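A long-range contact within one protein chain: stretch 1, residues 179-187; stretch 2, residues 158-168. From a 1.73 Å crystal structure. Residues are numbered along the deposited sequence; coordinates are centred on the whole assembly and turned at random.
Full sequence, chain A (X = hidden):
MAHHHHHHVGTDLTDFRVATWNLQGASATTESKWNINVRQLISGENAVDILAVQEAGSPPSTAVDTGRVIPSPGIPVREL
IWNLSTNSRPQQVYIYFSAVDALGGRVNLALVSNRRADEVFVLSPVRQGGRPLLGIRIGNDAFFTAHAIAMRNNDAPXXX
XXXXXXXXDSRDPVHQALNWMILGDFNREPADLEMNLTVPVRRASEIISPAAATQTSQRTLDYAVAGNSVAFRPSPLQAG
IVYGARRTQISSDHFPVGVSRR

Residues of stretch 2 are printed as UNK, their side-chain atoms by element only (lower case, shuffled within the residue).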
# COMPACT_ATOMS: atom_id res chain seq x y z
N ASN A 179 -13.67 -6.65 -0.09
CA ASN A 179 -12.97 -6.23 1.11
C ASN A 179 -11.74 -5.46 0.69
O ASN A 179 -10.95 -5.99 -0.06
CB ASN A 179 -12.55 -7.44 1.94
CG ASN A 179 -13.77 -8.19 2.48
OD1 ASN A 179 -14.60 -7.60 3.14
ND2 ASN A 179 -13.88 -9.49 2.18
N TRP A 180 -11.61 -4.23 1.16
CA TRP A 180 -10.46 -3.39 0.76
C TRP A 180 -9.55 -3.05 1.92
O TRP A 180 -9.97 -3.00 3.10
CB TRP A 180 -10.93 -2.14 0.03
CG TRP A 180 -12.07 -1.35 0.63
CD1 TRP A 180 -13.38 -1.43 0.25
CD2 TRP A 180 -12.01 -0.34 1.66
NE1 TRP A 180 -14.14 -0.54 0.97
CE2 TRP A 180 -13.33 0.16 1.82
CE3 TRP A 180 -10.97 0.23 2.43
CZ2 TRP A 180 -13.67 1.17 2.75
CZ3 TRP A 180 -11.30 1.26 3.36
CH2 TRP A 180 -12.63 1.73 3.49
N MET A 181 -8.26 -2.80 1.59
CA MET A 181 -7.32 -2.40 2.61
C MET A 181 -6.46 -1.30 2.02
O MET A 181 -5.94 -1.48 0.93
CB MET A 181 -6.43 -3.56 3.04
CG MET A 181 -5.60 -3.13 4.23
SD MET A 181 -4.45 -4.37 4.87
CE MET A 181 -5.57 -5.72 5.25
N ILE A 182 -6.36 -0.19 2.72
CA ILE A 182 -5.47 0.91 2.30
C ILE A 182 -4.22 0.88 3.21
O ILE A 182 -4.33 1.01 4.44
CB ILE A 182 -6.18 2.27 2.45
CG1 ILE A 182 -7.58 2.27 1.78
CG2 ILE A 182 -5.25 3.36 1.83
CD1 ILE A 182 -8.46 3.49 2.11
N LEU A 183 -3.05 0.74 2.61
CA LEU A 183 -1.79 0.61 3.37
C LEU A 183 -0.97 1.82 3.01
O LEU A 183 -0.77 2.09 1.82
CB LEU A 183 -1.05 -0.63 2.88
CG LEU A 183 -1.70 -1.97 3.27
CD1 LEU A 183 -1.43 -3.09 2.20
CD2 LEU A 183 -1.10 -2.36 4.62
N GLY A 184 -0.53 2.57 3.97
CA GLY A 184 0.32 3.68 3.57
C GLY A 184 0.77 4.58 4.65
O GLY A 184 0.63 4.26 5.84
N ASP A 185 1.41 5.66 4.19
CA ASP A 185 1.86 6.73 5.06
C ASP A 185 0.78 7.78 5.04
O ASP A 185 0.63 8.57 4.09
CB ASP A 185 3.22 7.27 4.55
CG ASP A 185 3.75 8.40 5.38
OD1 ASP A 185 3.07 8.89 6.36
OD2 ASP A 185 4.85 8.91 5.07
N PHE A 186 0.01 7.79 6.12
CA PHE A 186 -1.12 8.71 6.21
C PHE A 186 -0.74 10.07 6.75
O PHE A 186 -1.54 11.01 6.72
CB PHE A 186 -2.22 8.08 7.06
CG PHE A 186 -2.87 6.90 6.41
CD1 PHE A 186 -3.85 7.10 5.42
CD2 PHE A 186 -2.50 5.60 6.75
CE1 PHE A 186 -4.45 5.97 4.78
CE2 PHE A 186 -3.10 4.47 6.13
CZ PHE A 186 -4.08 4.67 5.16
N ASN A 187 0.49 10.17 7.28
CA ASN A 187 1.04 11.47 7.73
C ASN A 187 0.19 12.18 8.79
O ASN A 187 0.26 13.39 8.93
CB ASN A 187 1.35 12.41 6.54
CG ASN A 187 2.82 12.41 6.18
OD1 ASN A 187 3.69 12.46 7.07
ND2 ASN A 187 3.12 12.31 4.90
N UNK A 158 -9.87 12.16 3.28
CA UNK A 158 -10.42 12.18 1.91
C UNK A 158 -9.92 11.01 1.05
O UNK A 158 -10.69 10.51 0.20
c UNK A 158 -10.04 13.52 1.23
N UNK A 159 -8.65 10.61 1.23
CA UNK A 159 -8.17 9.39 0.56
C UNK A 159 -8.98 8.15 0.96
O UNK A 159 -9.35 7.33 0.11
c UNK A 159 -5.77 9.98 -1.35
c UNK A 159 -4.33 10.12 0.78
c UNK A 159 -5.79 10.17 0.17
c UNK A 159 -6.69 9.13 0.86
N UNK A 160 -9.22 8.00 2.25
CA UNK A 160 -9.96 6.83 2.74
C UNK A 160 -11.38 6.92 2.18
O UNK A 160 -11.94 5.90 1.73
c UNK A 160 -10.03 6.75 4.27
c UNK A 160 -8.62 6.58 4.87
c UNK A 160 -10.91 5.56 4.74
N UNK A 161 -11.96 8.11 2.23
CA UNK A 161 -13.31 8.32 1.73
C UNK A 161 -13.44 8.04 0.21
O UNK A 161 -14.46 7.46 -0.25
c UNK A 161 -14.03 11.25 4.17
o UNK A 161 -14.23 11.38 5.41
o UNK A 161 -13.84 12.21 3.40
c UNK A 161 -13.98 9.83 3.64
c UNK A 161 -13.85 9.70 2.12
N UNK A 162 -12.41 8.40 -0.53
CA UNK A 162 -12.38 8.08 -1.96
C UNK A 162 -12.45 6.58 -2.23
O UNK A 162 -13.17 6.16 -3.13
c UNK A 162 -10.34 9.36 -5.04
o UNK A 162 -9.13 9.22 -4.92
o UNK A 162 -10.81 10.20 -5.84
c UNK A 162 -11.19 8.70 -2.69
c UNK A 162 -11.28 8.49 -4.22
N UNK A 163 -11.73 5.77 -1.45
CA UNK A 163 -11.75 4.32 -1.65
C UNK A 163 -13.12 3.78 -1.26
O UNK A 163 -13.71 3.00 -2.00
c UNK A 163 -10.68 3.61 -0.78
c UNK A 163 -9.25 4.04 -1.25
c UNK A 163 -10.85 2.08 -0.87
N UNK A 164 -13.64 4.21 -0.13
CA UNK A 164 -14.97 3.74 0.28
C UNK A 164 -16.02 4.07 -0.81
O UNK A 164 -16.86 3.24 -1.20
c UNK A 164 -18.66 3.17 2.97
c UNK A 164 -17.75 5.37 1.57
c UNK A 164 -19.54 4.17 2.59
c UNK A 164 -15.37 4.50 1.56
c UNK A 164 -19.08 5.27 1.88
c UNK A 164 -16.84 4.37 1.91
c UNK A 164 -17.30 3.26 2.61
o UNK A 164 -20.88 4.11 2.94
N UNK A 165 -16.00 5.31 -1.29
CA UNK A 165 -16.99 5.70 -2.32
C UNK A 165 -16.80 5.01 -3.67
O UNK A 165 -17.79 4.76 -4.40
c UNK A 165 -17.10 7.23 -2.44
c UNK A 165 -17.83 7.85 -1.25
o UNK A 165 -19.00 7.55 -0.99
n UNK A 165 -17.16 8.72 -0.54
N UNK A 166 -15.54 4.77 -4.06
CA UNK A 166 -15.24 4.08 -5.30
C UNK A 166 -15.96 2.72 -5.37
O UNK A 166 -16.67 2.41 -6.35
c UNK A 166 -13.59 3.45 -7.95
c UNK A 166 -13.23 2.65 -9.05
c UNK A 166 -13.72 3.91 -5.46
c UNK A 166 -12.61 1.43 -8.83
c UNK A 166 -12.32 1.01 -7.51
c UNK A 166 -13.32 3.05 -6.64
c UNK A 166 -12.71 1.81 -6.42
N UNK A 167 -15.80 1.92 -4.32
CA UNK A 167 -16.45 0.62 -4.28
C UNK A 167 -17.96 0.76 -4.09
O UNK A 167 -18.70 0.10 -4.78
c UNK A 167 -12.94 -1.78 -5.09
c UNK A 167 -14.22 -1.45 -4.70
c UNK A 167 -14.46 -0.68 -3.53
c UNK A 167 -11.86 -1.25 -4.35
c UNK A 167 -13.38 -0.17 -2.82
c UNK A 167 -15.83 -0.29 -3.20
c UNK A 167 -12.08 -0.46 -3.23
N UNK A 168 -18.41 1.66 -3.22
CA UNK A 168 -19.88 1.84 -3.03
C UNK A 168 -20.61 2.16 -4.33
O UNK A 168 -21.75 1.68 -4.56
c UNK A 168 -21.64 3.02 -1.51
n UNK A 168 -23.65 5.68 -1.10
c UNK A 168 -24.02 4.76 -0.23
n UNK A 168 -25.27 4.78 0.21
c UNK A 168 -20.16 3.00 -2.00
n UNK A 168 -23.19 3.80 0.20
c UNK A 168 -21.79 3.65 -0.17

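Position 158 opens the stretch on a helix that begins earlier in the chain. A single carbon follows its CA, and nothing of stretch 1 lies near it; one carbon alone is Ala 158.

Position 159 carries four carbons, forked at the second. That branch point, one bond beyond CB, separates leucine from isoleucine, so this is Leu 159. Its CA-to-CB bond points toward the strand, yet its CB stays 5.5 Å from Phe 186 CE1, the nearest approach of the side chain; the contact comes through the backbone, with Leu 159 O 4.4 Å from Ile 182 CD1.

Position 160 has three carbons, one bearing the other two: a fork at CB and no oxygen, hence Val 160. It sits where the backbones register, its CA 7.4 Å from the CA of Ile 182. Ile 182 CD1 reaches to 3.7 Å from Val 160 CA, and Phe 186 CE1 lies 4.2 Å from Val 160 CG2.

Position 161 shows three carbons in a row, the third carrying two oxygens. A carboxylate two carbons beyond CB identifies Glu 161, whose CA-to-CB bond points away from the strand.

Position 162 repeats that pattern, three carbons ending in two oxygens, and also points away; it is Glu 162. Neither acid's side chain touches stretch 1.

Position 163, one turn after 159, again has a CB carrying two carbons, and its CA-to-CB bond points toward the strand. This is Val 163. Its CG2 packs 3.5 Å from Ile 182 CD1, while CG1 stands over the face of Trp 180, 4.0 Å from the six-membered ring centroid and 25° off the normal, a CH-pi contact.

Position 164 has one carbon, then a six-carbon ring bearing an oxygen: Tyr 164. The ring leads away, and the closest approach is made near the backbone, Trp 180 CZ2 lying 3.8 Å from Tyr 164 CA and 3.9 Å from its CB.

Position 165 has two carbons, the second carrying one oxygen and one nitrogen, which is Asn 165. Its ND2 makes a weak hydrogen bond of 3.0 Å to Glu 161 O.

Position 166 holds one carbon and a plain six-carbon ring, Phe 166, out of reach of stretch 1.

Position 167 has the same atoms but points toward the strand: Phe 167. Its ring and the five-membered ring of Trp 180 are tilted by only 14°, with centroids 5.0 Å apart, but are slid so that they barely overlap; Phe 167 CD2 comes to 3.3 Å from Trp 180 CD1.

Position 168 runs through three carbons and a nitrogen to a carbon with two more nitrogens, a guanidinium: Arg 168, exposed and leading away.

The contact is apolar, with no hydrogen bond between the stretches. Strand and helix run nearly antiparallel, at 160°, their axes 9.9 Å apart at closest approach. Trp 180 and Ile 182, alternate residues pointing toward the helix, fill this gap, burying 371 Å² in all with their neighbours.

Stretch 2 (158-168) ALVEEVYNFFR
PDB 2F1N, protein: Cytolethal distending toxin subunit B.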